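Local atomic coordinates of glia-derived nexin (PDB entry 4DY0), a protein that inhibits serine proteases such as thrombin, trypsin and urokinase, binds heparin, and promotes neurite extension by blocking thrombin. Residues Ile32-His37 against Ile320-Lys325; Thr257-Met262 against Phe361-Pro366; Val272-Phe277 against Ile326-Asp331. All blocks are in the same frame, centred on the assembly; numbering follows the deposited sequence.

Contact 1. Residues Ile32-His37 against Ile320-Lys325; sequences IVISPH and ILQKAK. With SO4 (sulfate ion), chain D.
S35 and Q322 are joined twice, backbone to side-chain amide. S35 N donates to Q322 OE1 at 2.8 Å in a nearly straight bond (176°). The donor stands well above the carbonyl plane of the amide. Q322 NE2 returns a longer bond of 3.2 Å to S35 O. Q322 CG is anti to the backbone N (chi1 177°) and the chain runs on extended, which carries the amide to S35. There the two bonds fix the rotation of the amide. I34 crosses Q322 at about a right angle and lays CG2 3.3 Å from OE1. NE2 has a further partner in N166, and S35 OG caps G38 N and binds L371 O. An alanine in place of Q322 would probably leave S35 N and O without these partners, N166 OD1 without this donor, and a gap beside I34. Next to this, A324 CB packs on V33 CG1 at 3.7 Å. A water lies 2.7 Å from V33 O and 3.1 Å from Q322 O. All of this is buried. The other side of strand 320-325 is looser. K323 and K325 point away and are partly exposed. K323 NZ makes a weak bond of 2.9 Å to a sulfate, probably from the crystallisation liquor, and also binds backbone oxygens of D147 and N148. Strand 32-34 runs crosswise to 320-325, at 105°. A strand of sheet A meeting the start of helix 36-47, helix B, is characteristic of the shutter region of serpins.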
loop_
_atom_site.group_PDB
_atom_site.type_symbol
_atom_site.label_atom_id
_atom_site.label_comp_id
_atom_site.label_asym_id
_atom_site.label_seq_id
_atom_site.Cartn_x
_atom_site.Cartn_y
_atom_site.Cartn_z
ATOM N N ILE A 32 4.104 -9.781 -0.979
ATOM C CA ILE A 32 2.876 -9.042 -0.740
ATOM C C ILE A 32 3.198 -7.559 -0.639
ATOM O O ILE A 32 3.982 -7.144 0.213
ATOM C CB ILE A 32 2.180 -9.508 0.548
ATOM C CG1 ILE A 32 1.840 -10.998 0.461
ATOM C CG2 ILE A 32 0.925 -8.695 0.792
ATOM C CD1 ILE A 32 0.808 -11.331 -0.606
ATOM N N VAL A 33 2.610 -6.767 -1.529
ATOM C CA VAL A 33 2.822 -5.327 -1.520
ATOM C C VAL A 33 1.489 -4.602 -1.520
ATOM O O VAL A 33 0.744 -4.637 -2.499
ATOM C CB VAL A 33 3.674 -4.863 -2.713
ATOM C CG1 VAL A 33 4.034 -3.387 -2.565
ATOM C CG2 VAL A 33 4.927 -5.711 -2.813
ATOM N N ILE A 34 1.202 -3.955 -0.399
ATOM C CA ILE A 34 -0.067 -3.295 -0.159
ATOM C C ILE A 34 0.173 -1.805 0.049
ATOM O O ILE A 34 1.290 -1.386 0.381
ATOM C CB ILE A 34 -0.704 -3.850 1.131
ATOM C CG1 ILE A 34 -1.131 -5.308 0.937
ATOM C CG2 ILE A 34 -1.864 -2.990 1.581
ATOM C CD1 ILE A 34 -2.157 -5.497 -0.134
ATOM N N SER A 35 -0.870 -1.005 -0.148
ATOM C CA SER A 35 -0.822 0.399 0.234
ATOM C C SER A 35 -1.823 0.646 1.350
ATOM O O SER A 35 -3.013 0.800 1.092
ATOM C CB SER A 35 -1.135 1.304 -0.949
ATOM O OG SER A 35 -1.204 2.649 -0.519
ATOM N N PRO A 36 -1.348 0.657 2.606
ATOM C CA PRO A 36 -2.265 0.815 3.734
ATOM C C PRO A 36 -3.121 2.071 3.616
ATOM O O PRO A 36 -4.318 2.036 3.910
ATOM C CB PRO A 36 -1.321 0.917 4.935
ATOM C CG PRO A 36 -0.119 0.114 4.517
ATOM C CD PRO A 36 0.037 0.408 3.042
ATOM N N HIS A 37 -2.516 3.173 3.191
ATOM C CA HIS A 37 -3.264 4.412 3.040
ATOM C C HIS A 37 -4.290 4.309 1.917
ATOM O O HIS A 37 -5.394 4.852 2.017
ATOM C CB HIS A 37 -2.335 5.589 2.772
ATOM C CG HIS A 37 -3.063 6.869 2.517
ATOM N ND1 HIS A 37 -3.473 7.704 3.534
ATOM C CD2 HIS A 37 -3.481 7.443 1.364
ATOM C CE1 HIS A 37 -4.100 8.745 3.016
ATOM N NE2 HIS A 37 -4.117 8.611 1.702
ATOM N N ILE A 320 -12.610 -5.301 -4.810
ATOM C CA ILE A 320 -11.854 -4.090 -4.537
ATOM C C ILE A 320 -10.398 -4.409 -4.816
ATOM O O ILE A 320 -9.729 -5.042 -3.999
ATOM C CB ILE A 320 -12.005 -3.637 -3.075
ATOM C CG1 ILE A 320 -13.476 -3.361 -2.752
ATOM C CG2 ILE A 320 -11.160 -2.397 -2.815
ATOM C CD1 ILE A 320 -13.744 -3.090 -1.279
ATOM N N LEU A 321 -9.919 -3.987 -5.982
ATOM C CA LEU A 321 -8.587 -4.361 -6.447
ATOM C C LEU A 321 -7.549 -3.285 -6.186
ATOM O O LEU A 321 -7.715 -2.130 -6.583
ATOM C CB LEU A 321 -8.618 -4.677 -7.939
ATOM C CG LEU A 321 -9.673 -5.699 -8.353
ATOM C CD1 LEU A 321 -9.802 -5.737 -9.864
ATOM C CD2 LEU A 321 -9.338 -7.075 -7.800
ATOM N N GLN A 322 -6.472 -3.675 -5.515
ATOM C CA GLN A 322 -5.343 -2.787 -5.300
ATOM C C GLN A 322 -4.089 -3.376 -5.927
ATOM O O GLN A 322 -3.776 -4.551 -5.729
ATOM C CB GLN A 322 -5.110 -2.552 -3.809
ATOM C CG GLN A 322 -3.901 -1.678 -3.520
ATOM C CD GLN A 322 -3.746 -1.366 -2.047
ATOM O OE1 GLN A 322 -3.143 -2.138 -1.293
ATOM N NE2 GLN A 322 -4.286 -0.222 -1.625
ATOM N N LYS A 323 -3.379 -2.556 -6.694
ATOM C CA LYS A 323 -2.094 -2.957 -7.242
ATOM C C LYS A 323 -1.040 -1.936 -6.848
ATOM O O LYS A 323 -1.215 -0.737 -7.053
ATOM C CB LYS A 323 -2.170 -3.095 -8.759
ATOM C CG LYS A 323 -0.959 -3.770 -9.378
ATOM C CD LYS A 323 -1.325 -4.444 -10.693
ATOM C CE LYS A 323 -0.114 -5.101 -11.337
ATOM N NZ LYS A 323 -0.521 -5.975 -12.470
ATOM N N ALA A 324 0.049 -2.417 -6.266
ATOM C CA ALA A 324 1.107 -1.541 -5.787
ATOM C C ALA A 324 2.409 -1.928 -6.457
ATOM O O ALA A 324 2.711 -3.112 -6.607
ATOM C CB ALA A 324 1.233 -1.630 -4.268
ATOM N N LYS A 325 3.177 -0.926 -6.864
ATOM C CA LYS A 325 4.403 -1.172 -7.606
ATOM C C LYS A 325 5.464 -0.141 -7.244
ATOM O O LYS A 325 5.259 1.059 -7.420
ATOM C CB LYS A 325 4.117 -1.145 -9.108
ATOM C CG LYS A 325 5.331 -1.352 -9.996
ATOM C CD LYS A 325 4.894 -1.679 -11.418
ATOM C CE LYS A 325 6.073 -1.778 -12.357
ATOM N NZ LYS A 325 5.641 -2.214 -13.715
HETATM S S SO4 D . 2.219 -4.429 -14.767
HETATM O O1 SO4 D . 3.584 -4.801 -15.201
HETATM O O2 SO4 D . 1.999 -4.897 -13.380
HETATM O O3 SO4 D . 2.073 -2.956 -14.817
HETATM O O4 SO4 D . 1.224 -5.067 -15.661
HETATM O O HOH W 1 -1.670 -5.255 -3.590
#

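Contact 2. Residues Thr257-Met262 against Phe361-Pro366; sequences TIDSWM and FIRHNP
I258 and F361 reach toward each other, tip to tip. The methyl I258 CD1 stands over the centre of the F361 ring, 3.8 Å from the centroid, in a CH-pi contact. I258 CG1 lies anti to the carbonyl carbon and CD1 anti to CA (chi2 -178°). This straight chain carries the methyl down to the ring. W261 comes to the same phenyl from another direction: its CH2 sits at the ring edge, in plane, 3.6 Å from F361 CE1. The two rings are oblique to each other, with planes 63° apart. W261 NE1 is hydrogen-bonded to Y220 OH, and the indole stacks on F222. Farther along the strand R363 slides past I258 in the opposite direction. I258 CG2 lies 3.8 Å from R363 NE. M262 bends at chi2 (-60°). Its CE lies over one face of the guanidinium, 3.2 Å from R363 NH2. R363 NH2 donates to N365 OD1, just past the strand's end, at 2.8 Å and on a lone pair of that oxygen. This bond helps to set the orientation of the guanidinium. D259 OD1 is 4.2 Å from R363 NH1 but well out of the guanidinium plane. The two charges may attract each other, but no N-H points at the oxygen. Thus the apolar residues meet at the buried end, and R363, D259 and M262 lie at the partly exposed end. I258 and W261 also touch the neighbouring strand 232-239. Helix 255-262, helix H of the serpin fold, here lies against strands of sheet B.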
loop_
_atom_site.group_PDB
_atom_site.type_symbol
_atom_site.label_atom_id
_atom_site.label_comp_id
_atom_site.label_asym_id
_atom_site.label_seq_id
_atom_site.Cartn_x
_atom_site.Cartn_y
_atom_site.Cartn_z
ATOM N N THR A 257 4.398 0.624 16.268
ATOM C CA THR A 257 5.690 -0.010 16.046
ATOM C C THR A 257 6.609 0.949 15.306
ATOM O O THR A 257 7.761 1.148 15.692
ATOM C CB THR A 257 5.541 -1.303 15.212
ATOM O OG1 THR A 257 4.459 -2.091 15.725
ATOM C CG2 THR A 257 6.825 -2.120 15.247
ATOM N N ILE A 258 6.093 1.546 14.236
ATOM C CA ILE A 258 6.860 2.514 13.465
ATOM C C ILE A 258 7.275 3.702 14.336
ATOM O O ILE A 258 8.406 4.180 14.242
ATOM C CB ILE A 258 6.066 3.021 12.251
ATOM C CG1 ILE A 258 5.684 1.853 11.345
ATOM C CG2 ILE A 258 6.865 4.075 11.490
ATOM C CD1 ILE A 258 4.930 2.277 10.107
ATOM N N ASP A 259 6.360 4.177 15.178
ATOM C CA ASP A 259 6.681 5.249 16.117
ATOM C C ASP A 259 7.769 4.786 17.076
ATOM O O ASP A 259 8.668 5.540 17.431
ATOM C CB ASP A 259 5.443 5.679 16.905
ATOM C CG ASP A 259 4.386 6.322 16.028
ATOM O OD1 ASP A 259 4.690 6.644 14.859
ATOM O OD2 ASP A 259 3.248 6.508 16.507
ATOM N N SER A 260 7.687 3.531 17.488
ATOM C CA SER A 260 8.683 2.972 18.382
ATOM C C SER A 260 10.059 2.983 17.716
ATOM O O SER A 260 11.047 3.355 18.343
ATOM C CB SER A 260 8.291 1.556 18.804
ATOM O OG SER A 260 9.248 1.009 19.689
ATOM N N TRP A 261 10.120 2.586 16.446
ATOM C CA TRP A 261 11.388 2.600 15.722
ATOM C C TRP A 261 11.968 4.006 15.727
ATOM O O TRP A 261 13.158 4.194 15.973
ATOM C CB TRP A 261 11.233 2.113 14.274
ATOM C CG TRP A 261 10.780 0.688 14.129
ATOM C CD1 TRP A 261 10.701 -0.255 15.114
ATOM C CD2 TRP A 261 10.371 0.037 12.919
ATOM N NE1 TRP A 261 10.249 -1.444 14.596
ATOM C CE2 TRP A 261 10.041 -1.292 13.250
ATOM C CE3 TRP A 261 10.243 0.452 11.589
ATOM C CZ2 TRP A 261 9.596 -2.212 12.299
ATOM C CZ3 TRP A 261 9.800 -0.460 10.647
ATOM C CH2 TRP A 261 9.481 -1.776 11.006
ATOM N N MET A 262 11.115 4.991 15.459
ATOM C CA MET A 262 11.541 6.387 15.389
ATOM C C MET A 262 12.329 6.829 16.622
ATOM O O MET A 262 13.279 7.602 16.515
ATOM C CB MET A 262 10.334 7.305 15.187
ATOM C CG MET A 262 9.589 7.090 13.875
ATOM S SD MET A 262 10.633 7.350 12.431
ATOM C CE MET A 262 9.425 7.284 11.110
ATOM N N PHE A 361 8.459 -0.476 4.520
ATOM C CA PHE A 361 7.426 0.550 4.487
ATOM C C PHE A 361 7.893 1.682 3.596
ATOM O O PHE A 361 9.087 1.943 3.491
ATOM C CB PHE A 361 7.210 1.155 5.877
ATOM C CG PHE A 361 6.562 0.237 6.861
ATOM C CD1 PHE A 361 7.317 -0.396 7.834
ATOM C CD2 PHE A 361 5.192 0.031 6.840
ATOM C CE1 PHE A 361 6.720 -1.234 8.757
ATOM C CE2 PHE A 361 4.588 -0.802 7.758
ATOM C CZ PHE A 361 5.353 -1.439 8.719
ATOM N N ILE A 362 6.943 2.368 2.977
ATOM C CA ILE A 362 7.198 3.668 2.387
ATOM C C ILE A 362 6.323 4.652 3.149
ATOM O O ILE A 362 5.100 4.534 3.147
ATOM C CB ILE A 362 6.854 3.709 0.882
ATOM C CG1 ILE A 362 7.767 2.769 0.103
ATOM C CG2 ILE A 362 6.999 5.128 0.335
ATOM C CD1 ILE A 362 9.203 3.226 0.081
ATOM N N ARG A 363 6.952 5.613 3.814
ATOM C CA ARG A 363 6.236 6.516 4.702
ATOM C C ARG A 363 6.311 7.969 4.232
ATOM O O ARG A 363 7.374 8.452 3.841
ATOM C CB ARG A 363 6.808 6.395 6.113
ATOM C CG ARG A 363 6.013 7.092 7.197
ATOM C CD ARG A 363 6.520 6.667 8.573
ATOM N NE ARG A 363 5.704 7.205 9.654
ATOM C CZ ARG A 363 5.971 8.336 10.301
ATOM N NH1 ARG A 363 5.172 8.755 11.275
ATOM N NH2 ARG A 363 7.038 9.051 9.969
ATOM N N HIS A 364 5.172 8.652 4.266
ATOM C CA HIS A 364 5.131 10.092 4.071
ATOM C C HIS A 364 5.168 10.713 5.460
ATOM O O HIS A 364 4.168 10.724 6.176
ATOM C CB HIS A 364 3.864 10.499 3.319
ATOM C CG HIS A 364 3.814 11.950 2.950
ATOM N ND1 HIS A 364 3.037 12.865 3.629
ATOM C CD2 HIS A 364 4.439 12.643 1.969
ATOM C CE1 HIS A 364 3.188 14.059 3.085
ATOM N NE2 HIS A 364 4.035 13.952 2.076
ATOM N N ASN A 365 6.333 11.218 5.841
ATOM C CA ASN A 365 6.593 11.607 7.226
ATOM C C ASN A 365 5.790 12.800 7.760
ATOM O O ASN A 365 5.396 12.808 8.927
ATOM C CB ASN A 365 8.100 11.784 7.441
ATOM C CG ASN A 365 8.878 10.509 7.127
ATOM O OD1 ASN A 365 8.621 9.458 7.713
ATOM N ND2 ASN A 365 9.821 10.595 6.193
ATOM N N PRO A 366 5.537 13.810 6.912
ATOM C CA PRO A 366 4.752 14.949 7.384
ATOM C C PRO A 366 3.363 14.535 7.874
ATOM O O PRO A 366 2.910 15.010 8.915
ATOM C CB PRO A 366 4.643 15.843 6.144
ATOM C CG PRO A 366 5.841 15.487 5.323
ATOM C CD PRO A 366 6.039 14.011 5.542
#

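Contact 3. Residues Val272-Phe277 against Ile326-Asp331; sequences VILPKF and IEVSED
K276 NZ is gripped by two side chains of the opposing segment. It makes a salt bridge to E330 OE1 at 2.8 Å, on the syn lone pair of the carboxylate, and a hydrogen bond to S329 OG at 3.0 Å. The lysine chain is bent only at its last torsion (chi4 131°), which turns NZ to where both oxygens are in bonding distance. K276 CD lies 3.4 Å from E330 OE1, and the two side chains cross at about a right angle. E330 OE2 is held by T183, a second anchor that helps to position the acid. Beside this polar group the backbones pair. V328 N donates to F277 O at 2.7 Å, and F277 N to V328 O at 3.1 Å. F277 and V328 thus form an antiparallel hydrogen-bonded pair with side chains on the same face of the sheet. F277 CG sits between the backbone N and the carbonyl carbon, the crowded position (chi1 78°), and the ring brings CE1 3.9 Å from V328 CG2. The other valine methyl, CG1, meets L274 CD1 at 3.8 Å. The lysine-glutamate bridge beyond the end of strand 319-328 is characteristic of the breach region of serpin sheet A. Counted from the predicted reactive bond, E330 would lie at the foot of the reactive loop, just before its hinge.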
loop_
_atom_site.group_PDB
_atom_site.type_symbol
_atom_site.label_atom_id
_atom_site.label_comp_id
_atom_site.label_asym_id
_atom_site.label_seq_id
_atom_site.Cartn_x
_atom_site.Cartn_y
_atom_site.Cartn_z
ATOM N N VAL A 272 25.361 -0.521 3.640
ATOM C CA VAL A 272 24.035 -0.989 3.254
ATOM C C VAL A 272 24.107 -1.837 1.996
ATOM O O VAL A 272 24.753 -1.463 1.021
ATOM C CB VAL A 272 23.065 0.181 2.999
ATOM C CG1 VAL A 272 21.687 -0.347 2.628
ATOM C CG2 VAL A 272 22.984 1.081 4.227
ATOM N N ILE A 273 23.451 -2.989 2.029
ATOM C CA ILE A 273 23.391 -3.862 0.866
ATOM C C ILE A 273 21.946 -4.313 0.665
ATOM O O ILE A 273 21.348 -4.945 1.539
ATOM C CB ILE A 273 24.370 -5.035 1.002
ATOM C CG1 ILE A 273 25.805 -4.496 0.994
ATOM C CG2 ILE A 273 24.174 -6.052 -0.120
ATOM C CD1 ILE A 273 26.850 -5.531 0.683
ATOM N N LEU A 274 21.397 -3.961 -0.491
ATOM C CA LEU A 274 19.955 -3.957 -0.714
ATOM C C LEU A 274 19.660 -4.468 -2.121
ATOM O O LEU A 274 20.292 -4.031 -3.080
ATOM C CB LEU A 274 19.455 -2.516 -0.593
ATOM C CG LEU A 274 18.005 -2.180 -0.262
ATOM C CD1 LEU A 274 17.696 -0.790 -0.774
ATOM C CD2 LEU A 274 17.050 -3.182 -0.868
ATOM N N PRO A 275 18.706 -5.401 -2.259
ATOM C CA PRO A 275 18.369 -5.847 -3.601
ATOM C C PRO A 275 17.924 -4.691 -4.485
ATOM O O PRO A 275 17.130 -3.844 -4.062
ATOM C CB PRO A 275 17.196 -6.797 -3.366
ATOM C CG PRO A 275 17.436 -7.334 -2.008
ATOM C CD PRO A 275 17.995 -6.176 -1.230
ATOM N N LYS A 276 18.458 -4.645 -5.696
ATOM C CA LYS A 276 17.940 -3.754 -6.717
ATOM C C LYS A 276 16.836 -4.527 -7.430
ATOM O O LYS A 276 17.098 -5.553 -8.052
ATOM C CB LYS A 276 19.052 -3.363 -7.691
ATOM C CG LYS A 276 18.569 -3.067 -9.104
ATOM C CD LYS A 276 19.518 -2.135 -9.841
ATOM C CE LYS A 276 19.091 -1.978 -11.288
ATOM N NZ LYS A 276 19.033 -0.547 -11.680
ATOM N N PHE A 277 15.598 -4.058 -7.319
ATOM C CA PHE A 277 14.473 -4.827 -7.837
ATOM C C PHE A 277 13.202 -3.997 -7.930
ATOM O O PHE A 277 13.155 -2.849 -7.491
ATOM C CB PHE A 277 14.202 -6.028 -6.931
ATOM C CG PHE A 277 13.461 -5.674 -5.671
ATOM C CD1 PHE A 277 14.068 -4.903 -4.685
ATOM C CD2 PHE A 277 12.155 -6.104 -5.472
ATOM C CE1 PHE A 277 13.388 -4.569 -3.523
ATOM C CE2 PHE A 277 11.464 -5.774 -4.314
ATOM C CZ PHE A 277 12.081 -5.004 -3.339
ATOM N N ILE A 326 6.587 -0.618 -6.722
ATOM C CA ILE A 326 7.700 0.254 -6.379
ATOM C C ILE A 326 8.996 -0.284 -6.975
ATOM O O ILE A 326 9.277 -1.478 -6.899
ATOM C CB ILE A 326 7.858 0.397 -4.849
ATOM C CG1 ILE A 326 9.027 1.329 -4.519
ATOM C CG2 ILE A 326 8.064 -0.963 -4.204
ATOM C CD1 ILE A 326 9.335 1.426 -3.044
ATOM N N GLU A 327 9.778 0.595 -7.589
ATOM C CA GLU A 327 11.089 0.202 -8.074
ATOM C C GLU A 327 12.182 0.682 -7.128
ATOM O O GLU A 327 12.177 1.829 -6.681
ATOM C CB GLU A 327 11.351 0.726 -9.486
ATOM C CG GLU A 327 12.762 0.405 -9.965
ATOM C CD GLU A 327 13.031 0.852 -11.389
ATOM O OE1 GLU A 327 14.167 0.644 -11.867
ATOM O OE2 GLU A 327 12.112 1.405 -12.029
ATOM N N VAL A 328 13.111 -0.209 -6.814
ATOM C CA VAL A 328 14.249 0.143 -5.989
ATOM C C VAL A 328 15.510 0.105 -6.842
ATOM O O VAL A 328 15.911 -0.959 -7.314
ATOM C CB VAL A 328 14.378 -0.816 -4.795
ATOM C CG1 VAL A 328 15.601 -0.476 -3.969
ATOM C CG2 VAL A 328 13.120 -0.749 -3.943
ATOM N N SER A 329 16.123 1.268 -7.048
ATOM C CA SER A 329 17.275 1.380 -7.942
ATOM C C SER A 329 18.381 2.261 -7.363
ATOM O O SER A 329 18.301 2.695 -6.212
ATOM C CB SER A 329 16.831 1.925 -9.299
ATOM O OG SER A 329 17.847 1.768 -10.273
ATOM N N GLU A 330 19.406 2.524 -8.174
ATOM C CA GLU A 330 20.556 3.330 -7.760
ATOM C C GLU A 330 20.228 4.818 -7.643
ATOM O O GLU A 330 20.745 5.512 -6.764
ATOM C CB GLU A 330 21.719 3.168 -8.751
ATOM C CG GLU A 330 22.450 1.836 -8.693
ATOM C CD GLU A 330 21.904 0.810 -9.669
ATOM O OE1 GLU A 330 20.793 1.013 -10.202
ATOM O OE2 GLU A 330 22.592 -0.207 -9.902
ATOM N N ASP A 331 19.369 5.296 -8.538
ATOM C CA ASP A 331 19.175 6.734 -8.761
ATOM C C ASP A 331 18.901 7.562 -7.503
ATOM O O ASP A 331 17.998 7.260 -6.720
ATOM C CB ASP A 331 18.073 6.967 -9.803
ATOM C CG ASP A 331 18.261 6.119 -11.057
ATOM O OD1 ASP A 331 18.103 6.662 -12.170
ATOM O OD2 ASP A 331 18.562 4.913 -10.934
#

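The three contacts lie 18 to 20 Å apart, centre to centre, within one serpin fold. Along the chain the segments come as 32-37, 257-262, 272-277, 320-325, 326-331 and 361-366. Contacts 1 and 3 share strand 319-328 of sheet A, one at the shutter, the other at its end toward the breach. Contact 2 joins helix 255-262 to sheet B. It touches contact 3 where I362 CD1 packs on I326 CD1 at 3.6 Å, but does not touch contact 1. One strand thus links two regions that take part in the opening of sheet A when serpins insert their reactive loop.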